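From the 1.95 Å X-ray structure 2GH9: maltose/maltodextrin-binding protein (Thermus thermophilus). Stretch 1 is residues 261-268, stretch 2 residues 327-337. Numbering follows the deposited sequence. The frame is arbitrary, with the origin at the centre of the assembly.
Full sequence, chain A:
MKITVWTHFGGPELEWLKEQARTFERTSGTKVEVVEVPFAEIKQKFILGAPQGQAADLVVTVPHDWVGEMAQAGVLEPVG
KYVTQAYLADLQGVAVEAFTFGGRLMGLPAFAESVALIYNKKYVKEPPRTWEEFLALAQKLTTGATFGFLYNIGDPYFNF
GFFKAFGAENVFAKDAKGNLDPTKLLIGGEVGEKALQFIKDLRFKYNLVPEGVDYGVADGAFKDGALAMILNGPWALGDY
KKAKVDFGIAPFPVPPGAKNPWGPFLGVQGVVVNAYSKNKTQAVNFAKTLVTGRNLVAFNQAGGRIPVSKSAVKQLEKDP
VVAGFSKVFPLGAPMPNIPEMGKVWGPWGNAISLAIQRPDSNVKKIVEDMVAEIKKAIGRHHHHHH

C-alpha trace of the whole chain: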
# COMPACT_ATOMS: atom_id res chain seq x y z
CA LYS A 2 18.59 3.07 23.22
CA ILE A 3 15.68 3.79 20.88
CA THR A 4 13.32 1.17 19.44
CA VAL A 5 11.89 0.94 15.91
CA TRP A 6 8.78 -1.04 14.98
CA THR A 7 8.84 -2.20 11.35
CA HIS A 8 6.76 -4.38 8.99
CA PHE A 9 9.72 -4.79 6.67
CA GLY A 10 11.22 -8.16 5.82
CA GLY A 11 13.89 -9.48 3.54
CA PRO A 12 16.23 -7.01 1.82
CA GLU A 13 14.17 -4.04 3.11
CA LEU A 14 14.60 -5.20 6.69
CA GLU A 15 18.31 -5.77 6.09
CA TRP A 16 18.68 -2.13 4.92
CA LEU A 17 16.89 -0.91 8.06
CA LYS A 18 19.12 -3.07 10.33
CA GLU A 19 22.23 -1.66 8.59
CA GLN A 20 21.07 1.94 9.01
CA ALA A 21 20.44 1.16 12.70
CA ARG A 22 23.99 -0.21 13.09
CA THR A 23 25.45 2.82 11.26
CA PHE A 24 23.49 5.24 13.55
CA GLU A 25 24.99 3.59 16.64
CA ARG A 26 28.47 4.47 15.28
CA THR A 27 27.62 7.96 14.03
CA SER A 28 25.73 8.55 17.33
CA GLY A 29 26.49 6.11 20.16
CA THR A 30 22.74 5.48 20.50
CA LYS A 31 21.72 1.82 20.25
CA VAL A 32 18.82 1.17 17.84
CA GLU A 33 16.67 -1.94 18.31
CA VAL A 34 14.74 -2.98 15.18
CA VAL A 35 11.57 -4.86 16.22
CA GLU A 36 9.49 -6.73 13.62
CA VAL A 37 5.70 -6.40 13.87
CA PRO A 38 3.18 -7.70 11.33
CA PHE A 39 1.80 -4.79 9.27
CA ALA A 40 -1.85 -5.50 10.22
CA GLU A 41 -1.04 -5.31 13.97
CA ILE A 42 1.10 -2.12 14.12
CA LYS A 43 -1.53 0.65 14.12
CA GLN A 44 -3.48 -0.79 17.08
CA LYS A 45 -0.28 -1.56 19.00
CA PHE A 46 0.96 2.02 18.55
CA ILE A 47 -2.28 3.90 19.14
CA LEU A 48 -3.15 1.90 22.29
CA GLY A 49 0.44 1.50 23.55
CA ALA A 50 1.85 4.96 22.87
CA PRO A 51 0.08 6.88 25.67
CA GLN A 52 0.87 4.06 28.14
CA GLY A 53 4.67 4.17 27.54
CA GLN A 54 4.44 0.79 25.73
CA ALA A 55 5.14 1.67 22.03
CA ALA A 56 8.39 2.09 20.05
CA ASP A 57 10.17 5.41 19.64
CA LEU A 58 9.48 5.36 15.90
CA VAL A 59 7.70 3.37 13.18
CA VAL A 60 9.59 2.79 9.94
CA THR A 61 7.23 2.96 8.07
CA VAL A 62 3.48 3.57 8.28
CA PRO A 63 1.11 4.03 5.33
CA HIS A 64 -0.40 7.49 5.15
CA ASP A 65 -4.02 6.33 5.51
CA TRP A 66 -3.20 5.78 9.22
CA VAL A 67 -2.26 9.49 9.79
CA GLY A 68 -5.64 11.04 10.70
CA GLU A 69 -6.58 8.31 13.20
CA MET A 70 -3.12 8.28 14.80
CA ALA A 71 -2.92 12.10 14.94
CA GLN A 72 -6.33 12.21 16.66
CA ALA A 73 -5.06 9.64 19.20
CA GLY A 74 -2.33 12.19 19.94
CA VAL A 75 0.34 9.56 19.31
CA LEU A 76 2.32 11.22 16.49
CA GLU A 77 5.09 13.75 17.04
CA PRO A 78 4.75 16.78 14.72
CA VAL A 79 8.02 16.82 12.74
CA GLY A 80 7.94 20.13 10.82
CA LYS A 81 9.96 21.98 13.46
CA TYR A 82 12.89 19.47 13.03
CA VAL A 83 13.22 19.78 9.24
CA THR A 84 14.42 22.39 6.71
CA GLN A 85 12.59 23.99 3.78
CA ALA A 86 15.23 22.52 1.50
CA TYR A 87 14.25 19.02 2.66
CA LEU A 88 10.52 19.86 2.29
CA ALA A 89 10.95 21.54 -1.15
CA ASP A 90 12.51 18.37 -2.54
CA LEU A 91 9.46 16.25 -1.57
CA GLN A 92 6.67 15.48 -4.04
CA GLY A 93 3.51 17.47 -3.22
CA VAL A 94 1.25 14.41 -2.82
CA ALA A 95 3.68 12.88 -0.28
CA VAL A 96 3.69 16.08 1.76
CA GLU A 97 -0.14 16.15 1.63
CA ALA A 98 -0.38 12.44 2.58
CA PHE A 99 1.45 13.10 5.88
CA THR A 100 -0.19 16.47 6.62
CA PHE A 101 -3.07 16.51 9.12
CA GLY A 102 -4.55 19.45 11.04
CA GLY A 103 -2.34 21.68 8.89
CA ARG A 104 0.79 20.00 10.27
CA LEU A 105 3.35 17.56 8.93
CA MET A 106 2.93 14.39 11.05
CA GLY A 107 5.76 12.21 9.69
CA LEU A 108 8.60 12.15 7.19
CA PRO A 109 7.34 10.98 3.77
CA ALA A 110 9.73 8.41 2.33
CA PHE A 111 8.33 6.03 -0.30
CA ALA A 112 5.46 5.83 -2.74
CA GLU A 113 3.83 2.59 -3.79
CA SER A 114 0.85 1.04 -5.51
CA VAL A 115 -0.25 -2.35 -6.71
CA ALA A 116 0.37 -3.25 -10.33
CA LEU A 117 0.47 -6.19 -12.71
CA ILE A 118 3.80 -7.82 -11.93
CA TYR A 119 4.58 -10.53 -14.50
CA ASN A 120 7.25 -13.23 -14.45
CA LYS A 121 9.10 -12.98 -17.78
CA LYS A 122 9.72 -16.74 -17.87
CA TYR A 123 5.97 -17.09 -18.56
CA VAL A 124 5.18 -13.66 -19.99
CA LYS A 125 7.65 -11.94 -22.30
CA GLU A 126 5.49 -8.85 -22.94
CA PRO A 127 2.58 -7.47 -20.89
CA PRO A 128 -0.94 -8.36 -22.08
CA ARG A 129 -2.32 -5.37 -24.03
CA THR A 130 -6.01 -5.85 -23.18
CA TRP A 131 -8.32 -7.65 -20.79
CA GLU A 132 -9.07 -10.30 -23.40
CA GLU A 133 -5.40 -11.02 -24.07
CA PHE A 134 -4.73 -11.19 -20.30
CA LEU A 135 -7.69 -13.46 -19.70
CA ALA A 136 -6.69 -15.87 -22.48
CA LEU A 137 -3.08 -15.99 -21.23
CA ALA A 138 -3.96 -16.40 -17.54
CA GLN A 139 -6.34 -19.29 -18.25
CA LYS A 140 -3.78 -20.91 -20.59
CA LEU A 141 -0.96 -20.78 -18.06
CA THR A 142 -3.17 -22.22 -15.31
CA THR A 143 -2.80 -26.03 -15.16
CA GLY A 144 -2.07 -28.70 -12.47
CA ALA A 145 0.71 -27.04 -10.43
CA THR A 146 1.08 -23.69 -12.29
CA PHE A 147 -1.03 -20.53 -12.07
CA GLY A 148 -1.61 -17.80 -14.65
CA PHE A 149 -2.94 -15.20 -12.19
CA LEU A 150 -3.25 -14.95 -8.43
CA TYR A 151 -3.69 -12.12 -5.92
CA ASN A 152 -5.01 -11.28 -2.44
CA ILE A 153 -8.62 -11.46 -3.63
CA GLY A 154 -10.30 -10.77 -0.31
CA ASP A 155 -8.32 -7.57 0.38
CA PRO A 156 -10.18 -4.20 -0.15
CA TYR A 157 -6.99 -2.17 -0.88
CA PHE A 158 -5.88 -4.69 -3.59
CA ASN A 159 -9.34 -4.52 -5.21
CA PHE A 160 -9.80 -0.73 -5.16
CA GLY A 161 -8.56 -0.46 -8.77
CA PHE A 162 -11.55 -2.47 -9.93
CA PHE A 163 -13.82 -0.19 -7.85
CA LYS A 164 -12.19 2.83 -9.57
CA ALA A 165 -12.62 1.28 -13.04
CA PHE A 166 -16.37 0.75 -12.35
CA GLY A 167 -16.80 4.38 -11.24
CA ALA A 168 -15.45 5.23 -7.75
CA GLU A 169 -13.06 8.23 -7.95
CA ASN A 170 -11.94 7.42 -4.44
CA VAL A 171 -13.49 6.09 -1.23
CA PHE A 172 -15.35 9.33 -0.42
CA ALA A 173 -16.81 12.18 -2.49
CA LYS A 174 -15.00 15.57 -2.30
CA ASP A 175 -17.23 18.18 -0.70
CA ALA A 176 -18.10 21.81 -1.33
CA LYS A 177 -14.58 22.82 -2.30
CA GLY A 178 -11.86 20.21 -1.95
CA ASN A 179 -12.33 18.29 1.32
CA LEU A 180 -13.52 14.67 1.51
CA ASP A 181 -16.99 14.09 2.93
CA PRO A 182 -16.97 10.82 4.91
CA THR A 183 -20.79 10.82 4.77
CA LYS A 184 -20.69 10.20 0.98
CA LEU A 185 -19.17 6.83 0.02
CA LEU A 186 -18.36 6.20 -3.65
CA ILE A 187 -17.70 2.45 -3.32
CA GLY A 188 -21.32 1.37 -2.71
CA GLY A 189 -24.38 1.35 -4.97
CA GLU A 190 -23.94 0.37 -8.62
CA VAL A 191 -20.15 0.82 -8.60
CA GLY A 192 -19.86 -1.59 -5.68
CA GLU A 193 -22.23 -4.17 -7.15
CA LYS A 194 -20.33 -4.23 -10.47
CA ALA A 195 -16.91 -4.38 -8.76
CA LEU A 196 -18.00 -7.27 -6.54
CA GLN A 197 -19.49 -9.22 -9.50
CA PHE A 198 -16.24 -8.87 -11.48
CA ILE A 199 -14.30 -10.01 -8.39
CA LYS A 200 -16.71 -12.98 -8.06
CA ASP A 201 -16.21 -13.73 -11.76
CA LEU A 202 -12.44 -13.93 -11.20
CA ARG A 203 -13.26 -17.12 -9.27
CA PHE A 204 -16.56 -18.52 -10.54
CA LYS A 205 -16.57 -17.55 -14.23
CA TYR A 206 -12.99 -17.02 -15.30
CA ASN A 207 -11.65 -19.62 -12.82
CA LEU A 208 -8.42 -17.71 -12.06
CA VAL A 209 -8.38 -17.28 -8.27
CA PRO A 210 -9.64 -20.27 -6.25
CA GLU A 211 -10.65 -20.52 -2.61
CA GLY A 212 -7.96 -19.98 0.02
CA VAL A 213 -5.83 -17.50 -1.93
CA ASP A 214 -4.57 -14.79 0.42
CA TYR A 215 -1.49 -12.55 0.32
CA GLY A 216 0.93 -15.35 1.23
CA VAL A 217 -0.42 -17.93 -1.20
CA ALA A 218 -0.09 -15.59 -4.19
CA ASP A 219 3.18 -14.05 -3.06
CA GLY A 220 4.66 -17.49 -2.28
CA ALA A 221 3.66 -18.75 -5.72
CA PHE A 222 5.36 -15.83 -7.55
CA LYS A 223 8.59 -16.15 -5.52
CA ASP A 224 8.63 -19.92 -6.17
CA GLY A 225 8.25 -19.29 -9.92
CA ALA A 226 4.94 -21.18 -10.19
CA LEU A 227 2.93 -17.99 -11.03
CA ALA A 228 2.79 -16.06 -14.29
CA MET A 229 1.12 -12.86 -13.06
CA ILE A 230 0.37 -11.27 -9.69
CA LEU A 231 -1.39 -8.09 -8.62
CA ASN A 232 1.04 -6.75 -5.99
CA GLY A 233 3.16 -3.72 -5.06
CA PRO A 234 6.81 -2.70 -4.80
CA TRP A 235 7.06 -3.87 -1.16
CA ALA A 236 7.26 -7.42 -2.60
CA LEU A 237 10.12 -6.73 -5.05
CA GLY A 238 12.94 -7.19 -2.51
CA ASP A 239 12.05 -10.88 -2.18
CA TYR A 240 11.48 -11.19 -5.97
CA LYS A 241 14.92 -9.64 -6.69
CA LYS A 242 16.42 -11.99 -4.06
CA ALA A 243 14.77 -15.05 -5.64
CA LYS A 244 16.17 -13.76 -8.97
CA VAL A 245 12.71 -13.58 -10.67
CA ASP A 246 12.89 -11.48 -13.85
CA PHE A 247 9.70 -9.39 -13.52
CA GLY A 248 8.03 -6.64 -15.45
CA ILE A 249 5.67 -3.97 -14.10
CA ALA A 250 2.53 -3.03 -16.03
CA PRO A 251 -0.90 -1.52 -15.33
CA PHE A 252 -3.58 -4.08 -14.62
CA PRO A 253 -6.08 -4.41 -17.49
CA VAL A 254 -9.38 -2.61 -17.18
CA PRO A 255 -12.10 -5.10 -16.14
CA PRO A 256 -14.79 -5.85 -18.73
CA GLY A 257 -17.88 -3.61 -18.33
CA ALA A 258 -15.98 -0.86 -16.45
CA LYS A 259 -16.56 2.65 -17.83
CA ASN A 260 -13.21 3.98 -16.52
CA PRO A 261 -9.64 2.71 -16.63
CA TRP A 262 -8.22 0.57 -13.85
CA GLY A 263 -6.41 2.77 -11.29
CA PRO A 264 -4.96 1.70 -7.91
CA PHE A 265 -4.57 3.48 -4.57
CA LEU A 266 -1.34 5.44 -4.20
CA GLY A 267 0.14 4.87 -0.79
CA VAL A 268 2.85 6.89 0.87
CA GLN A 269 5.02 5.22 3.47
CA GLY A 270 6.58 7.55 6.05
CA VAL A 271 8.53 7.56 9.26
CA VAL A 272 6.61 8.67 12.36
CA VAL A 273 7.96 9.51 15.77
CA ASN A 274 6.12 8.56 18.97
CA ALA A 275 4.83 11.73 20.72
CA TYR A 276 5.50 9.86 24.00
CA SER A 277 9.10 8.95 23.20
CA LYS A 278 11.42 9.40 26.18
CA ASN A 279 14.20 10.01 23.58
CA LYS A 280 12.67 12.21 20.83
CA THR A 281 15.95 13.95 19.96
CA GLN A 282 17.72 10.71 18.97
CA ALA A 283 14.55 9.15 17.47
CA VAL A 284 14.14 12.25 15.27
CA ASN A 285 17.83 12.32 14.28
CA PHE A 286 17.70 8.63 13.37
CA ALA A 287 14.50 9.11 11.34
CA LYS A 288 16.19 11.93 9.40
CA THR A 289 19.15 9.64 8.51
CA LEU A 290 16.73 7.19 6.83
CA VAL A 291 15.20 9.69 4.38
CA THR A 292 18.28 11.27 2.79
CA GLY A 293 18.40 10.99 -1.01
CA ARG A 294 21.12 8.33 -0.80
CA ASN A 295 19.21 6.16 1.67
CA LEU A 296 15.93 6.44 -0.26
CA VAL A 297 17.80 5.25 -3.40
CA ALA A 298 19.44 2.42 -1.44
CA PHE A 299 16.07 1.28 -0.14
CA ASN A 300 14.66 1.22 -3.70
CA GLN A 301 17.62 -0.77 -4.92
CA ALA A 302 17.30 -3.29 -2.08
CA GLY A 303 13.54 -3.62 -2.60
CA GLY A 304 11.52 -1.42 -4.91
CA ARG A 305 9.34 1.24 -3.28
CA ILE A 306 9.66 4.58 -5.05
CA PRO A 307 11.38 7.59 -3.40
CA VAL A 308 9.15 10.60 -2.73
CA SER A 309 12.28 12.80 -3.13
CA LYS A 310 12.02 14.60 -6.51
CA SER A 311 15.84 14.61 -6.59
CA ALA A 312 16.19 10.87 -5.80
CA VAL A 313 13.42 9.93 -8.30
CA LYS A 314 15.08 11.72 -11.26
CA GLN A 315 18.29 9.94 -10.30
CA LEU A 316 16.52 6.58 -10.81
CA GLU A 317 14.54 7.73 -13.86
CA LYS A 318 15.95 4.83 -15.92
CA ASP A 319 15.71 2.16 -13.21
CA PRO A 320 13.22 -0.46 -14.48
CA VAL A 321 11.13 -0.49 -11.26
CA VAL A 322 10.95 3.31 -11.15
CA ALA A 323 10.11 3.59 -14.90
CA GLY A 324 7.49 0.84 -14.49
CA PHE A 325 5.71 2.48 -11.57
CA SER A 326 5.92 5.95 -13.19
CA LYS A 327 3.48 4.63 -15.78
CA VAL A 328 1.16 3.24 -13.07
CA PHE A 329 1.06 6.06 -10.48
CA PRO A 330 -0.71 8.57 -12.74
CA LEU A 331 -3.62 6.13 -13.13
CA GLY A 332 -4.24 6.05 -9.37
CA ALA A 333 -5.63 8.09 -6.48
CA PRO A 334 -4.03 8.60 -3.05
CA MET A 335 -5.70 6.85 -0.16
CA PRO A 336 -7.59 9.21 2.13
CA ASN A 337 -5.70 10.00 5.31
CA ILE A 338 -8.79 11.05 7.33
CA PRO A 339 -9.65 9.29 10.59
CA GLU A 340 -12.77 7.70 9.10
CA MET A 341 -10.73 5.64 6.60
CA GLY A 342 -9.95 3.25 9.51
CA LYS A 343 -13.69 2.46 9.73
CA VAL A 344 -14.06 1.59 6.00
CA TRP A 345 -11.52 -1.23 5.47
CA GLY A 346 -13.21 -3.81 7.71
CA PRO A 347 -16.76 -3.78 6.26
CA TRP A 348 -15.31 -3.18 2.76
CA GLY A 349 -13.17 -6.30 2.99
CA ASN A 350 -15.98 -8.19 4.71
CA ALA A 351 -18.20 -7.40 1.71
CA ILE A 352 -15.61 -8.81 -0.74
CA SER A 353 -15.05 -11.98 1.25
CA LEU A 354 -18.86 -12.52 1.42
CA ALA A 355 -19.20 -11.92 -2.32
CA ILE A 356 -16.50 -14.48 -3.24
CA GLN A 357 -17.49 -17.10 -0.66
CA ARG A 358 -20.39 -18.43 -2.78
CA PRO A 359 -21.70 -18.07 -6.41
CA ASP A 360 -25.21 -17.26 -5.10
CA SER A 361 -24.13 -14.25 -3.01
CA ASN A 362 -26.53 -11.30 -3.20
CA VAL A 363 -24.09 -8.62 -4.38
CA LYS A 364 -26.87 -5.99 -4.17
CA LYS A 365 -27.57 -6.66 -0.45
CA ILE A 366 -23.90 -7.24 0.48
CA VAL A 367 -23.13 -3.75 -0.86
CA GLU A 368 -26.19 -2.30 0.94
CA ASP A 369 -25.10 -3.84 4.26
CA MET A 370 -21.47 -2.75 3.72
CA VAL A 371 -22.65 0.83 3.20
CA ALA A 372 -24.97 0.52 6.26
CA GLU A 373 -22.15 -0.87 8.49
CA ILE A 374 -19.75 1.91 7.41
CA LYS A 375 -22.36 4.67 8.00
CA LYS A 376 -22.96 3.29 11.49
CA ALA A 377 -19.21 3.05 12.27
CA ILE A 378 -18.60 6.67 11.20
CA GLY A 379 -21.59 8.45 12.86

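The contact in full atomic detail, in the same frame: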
# COMPACT_ATOMS: atom_id res chain seq x y z
N PRO A 261 -10.81 3.58 -16.79
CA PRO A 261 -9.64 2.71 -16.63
C PRO A 261 -9.38 2.21 -15.20
O PRO A 261 -9.75 2.85 -14.22
CB PRO A 261 -8.49 3.58 -17.16
CG PRO A 261 -9.16 4.56 -18.09
CD PRO A 261 -10.43 4.89 -17.36
N TRP A 262 -8.78 1.02 -15.10
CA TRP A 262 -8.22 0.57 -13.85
C TRP A 262 -7.26 1.64 -13.28
O TRP A 262 -6.46 2.21 -14.01
CB TRP A 262 -7.48 -0.74 -14.03
CG TRP A 262 -6.76 -1.21 -12.78
CD1 TRP A 262 -7.29 -1.97 -11.78
CD2 TRP A 262 -5.38 -1.01 -12.44
NE1 TRP A 262 -6.34 -2.22 -10.82
CE2 TRP A 262 -5.16 -1.63 -11.19
CE3 TRP A 262 -4.31 -0.33 -13.05
CZ2 TRP A 262 -3.91 -1.63 -10.56
CZ3 TRP A 262 -3.06 -0.30 -12.40
CH2 TRP A 262 -2.88 -0.96 -11.18
N GLY A 263 -7.36 1.90 -11.98
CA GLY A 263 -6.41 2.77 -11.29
C GLY A 263 -6.33 2.41 -9.82
O GLY A 263 -7.36 2.41 -9.12
N PRO A 264 -5.12 2.13 -9.31
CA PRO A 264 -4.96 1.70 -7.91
C PRO A 264 -4.89 2.87 -6.92
O PRO A 264 -4.70 4.00 -7.33
CB PRO A 264 -3.61 0.98 -7.95
CG PRO A 264 -2.81 1.82 -8.95
CD PRO A 264 -3.82 2.21 -10.01
N PHE A 265 -4.99 2.56 -5.62
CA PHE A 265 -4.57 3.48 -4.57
C PHE A 265 -3.07 3.78 -4.69
O PHE A 265 -2.27 2.89 -4.98
CB PHE A 265 -4.81 2.91 -3.17
CG PHE A 265 -6.23 3.00 -2.67
CD1 PHE A 265 -6.93 4.21 -2.69
CD2 PHE A 265 -6.84 1.89 -2.09
CE1 PHE A 265 -8.22 4.30 -2.18
CE2 PHE A 265 -8.13 1.98 -1.56
CZ PHE A 265 -8.82 3.19 -1.61
N LEU A 266 -2.70 5.03 -4.45
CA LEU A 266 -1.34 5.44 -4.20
C LEU A 266 -1.20 5.49 -2.69
O LEU A 266 -2.09 5.99 -1.98
CB LEU A 266 -1.01 6.79 -4.86
CG LEU A 266 -1.32 6.83 -6.37
CD1 LEU A 266 -1.21 8.23 -6.96
CD2 LEU A 266 -0.44 5.86 -7.15
N GLY A 267 -0.14 4.90 -2.20
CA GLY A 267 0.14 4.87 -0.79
C GLY A 267 1.47 5.55 -0.59
O GLY A 267 2.37 5.37 -1.40
N VAL A 268 1.58 6.32 0.48
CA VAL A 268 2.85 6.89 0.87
C VAL A 268 3.24 6.29 2.21
O VAL A 268 2.47 6.34 3.17
CB VAL A 268 2.80 8.43 0.96
CG1 VAL A 268 4.15 8.97 1.32
CG2 VAL A 268 2.31 9.02 -0.35
N LYS A 327 4.54 4.77 -14.82
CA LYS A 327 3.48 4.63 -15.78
C LYS A 327 2.19 4.16 -15.10
O LYS A 327 1.13 4.19 -15.70
CB LYS A 327 3.93 3.68 -16.89
CG LYS A 327 5.05 4.28 -17.81
CD LYS A 327 4.47 5.38 -18.72
CE LYS A 327 5.54 6.41 -19.24
NZ LYS A 327 5.92 7.47 -18.24
N VAL A 328 2.30 3.73 -13.84
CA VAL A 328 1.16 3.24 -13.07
C VAL A 328 0.63 4.33 -12.14
O VAL A 328 -0.58 4.53 -12.05
CB VAL A 328 1.51 1.95 -12.27
CG1 VAL A 328 0.36 1.56 -11.34
CG2 VAL A 328 1.87 0.81 -13.20
N PHE A 329 1.52 5.07 -11.47
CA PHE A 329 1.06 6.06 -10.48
C PHE A 329 0.06 7.09 -11.00
O PHE A 329 -0.87 7.43 -10.30
CB PHE A 329 2.22 6.79 -9.79
CG PHE A 329 3.05 5.93 -8.85
CD1 PHE A 329 2.63 4.66 -8.45
CD2 PHE A 329 4.25 6.42 -8.36
CE1 PHE A 329 3.41 3.90 -7.59
CE2 PHE A 329 5.03 5.66 -7.51
CZ PHE A 329 4.60 4.40 -7.11
N PRO A 330 0.27 7.60 -12.22
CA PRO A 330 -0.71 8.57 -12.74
C PRO A 330 -2.12 8.05 -12.96
O PRO A 330 -3.04 8.85 -13.10
CB PRO A 330 -0.09 9.01 -14.07
CG PRO A 330 1.36 8.73 -13.92
CD PRO A 330 1.38 7.41 -13.16
N LEU A 331 -2.28 6.73 -13.01
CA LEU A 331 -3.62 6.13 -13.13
C LEU A 331 -4.41 6.12 -11.81
O LEU A 331 -5.64 6.00 -11.81
CB LEU A 331 -3.49 4.71 -13.64
CG LEU A 331 -2.67 4.49 -14.91
CD1 LEU A 331 -2.61 3.01 -15.20
CD2 LEU A 331 -3.21 5.31 -16.11
N GLY A 332 -3.70 6.30 -10.69
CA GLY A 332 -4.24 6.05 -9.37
C GLY A 332 -4.76 7.28 -8.63
O GLY A 332 -4.78 8.38 -9.17
N ALA A 333 -5.22 7.05 -7.40
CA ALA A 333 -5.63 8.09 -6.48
C ALA A 333 -5.02 7.81 -5.11
O ALA A 333 -5.04 6.66 -4.67
CB ALA A 333 -7.14 8.12 -6.37
N PRO A 334 -4.51 8.85 -4.41
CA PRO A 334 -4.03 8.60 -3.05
C PRO A 334 -5.15 8.13 -2.13
O PRO A 334 -6.27 8.64 -2.20
CB PRO A 334 -3.51 9.97 -2.57
CG PRO A 334 -3.44 10.85 -3.74
CD PRO A 334 -4.37 10.27 -4.80
N MET A 335 -4.83 7.17 -1.26
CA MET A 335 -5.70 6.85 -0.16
C MET A 335 -6.06 8.12 0.62
O MET A 335 -5.24 9.04 0.75
CB MET A 335 -5.01 5.87 0.79
CG MET A 335 -4.99 4.47 0.28
SD MET A 335 -4.36 3.33 1.46
CE MET A 335 -2.61 3.76 1.51
N PRO A 336 -7.29 8.16 1.18
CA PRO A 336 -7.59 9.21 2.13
C PRO A 336 -6.80 8.99 3.41
O PRO A 336 -6.58 7.83 3.82
CB PRO A 336 -9.09 9.03 2.43
CG PRO A 336 -9.61 8.13 1.39
CD PRO A 336 -8.43 7.25 1.01
N ASN A 337 -6.39 10.09 4.05
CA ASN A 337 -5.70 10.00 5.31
C ASN A 337 -6.57 10.39 6.50
O ASN A 337 -6.09 10.44 7.61
CB ASN A 337 -4.38 10.79 5.27
CG ASN A 337 -4.54 12.28 5.62
OD1 ASN A 337 -5.65 12.81 5.75
ND2 ASN A 337 -3.41 12.94 5.78
O HOH W 1 -7.23 5.53 -13.96

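Residues 261-268 and 327-337, at least 63 positions apart in sequence where they touch, lie side by side as a short parallel β pairing and bury 627 Å² between them. F265 is bridged to A333 and L266 to P334, and three backbone hydrogen bonds zip the strands together: A333 N donates to P264 O (3.1 Å), L266 N to A333 O (2.9 Å) and M335 N to L266 O (3.1 Å). P334 falls where the pattern needs no donor: its nitrogen, which carries no proton, faces away from the first stretch, while the amides of A333 and M335 before and after it point across and donate. CA-H...O contacts supplement the ladder, with F265 CA 3.2 Å from A333 O and P334 CA 3.4 Å from L266 O.

Just before the strands, two glycines let the chains come close. The CA atoms of G263 and G332 are 4.4 Å apart, and G263 CA lies 3.4 Å from L331 O. A CB on G263 would sit 2.1 Å from L331 O, and one on G332 would fall 2.4 Å from P264 O, so each backbone occupies the space that a side chain on the other would need. A water lies beside this junction, donating a hydrogen bond to L331 O (2.7 Å) and a weak one to W262 O (3.4 Å).

The main bump is L266, whose side chain lies on the same sheet face as P334. It fits a hollow formed by the 3-10 turn and the start of the strand: L266 CD2 meets F329 CD1 at 3.5 Å, while L266 CD1 lies 3.5 Å from F329 O and 4.3 Å from P334 CD. The turn is held by hydrogen bonds from L331 N to V328 O (2.9 Å) and from G332 N to F329 O (3.1 Å). The bare CA of G332 also leaves room for the leucine, since a CB there would be only 3.1 Å from L266 CD2.

On the other face, shared with A333, the F265 ring is covered by M335. M335 CG sits over the ring face, 3.8 Å from the centroid of the F265 ring in a CH-π contact, and M335 SD approaches the same centroid obliquely at 4.8 Å. The methionine then reaches G267, with M335 CE 3.8 Å from G267 CA; the absence of a side chain there gives the methyl room.

At the other end, V328 CG1 touches both the W262 ring edge, 4.0 Å from W262 CZ3, and the proline ring, 4.0 Å from P264 CG. L331 CD1 also meets the indole edge, 4.3 Å from W262 CE3, completing an apolar patch.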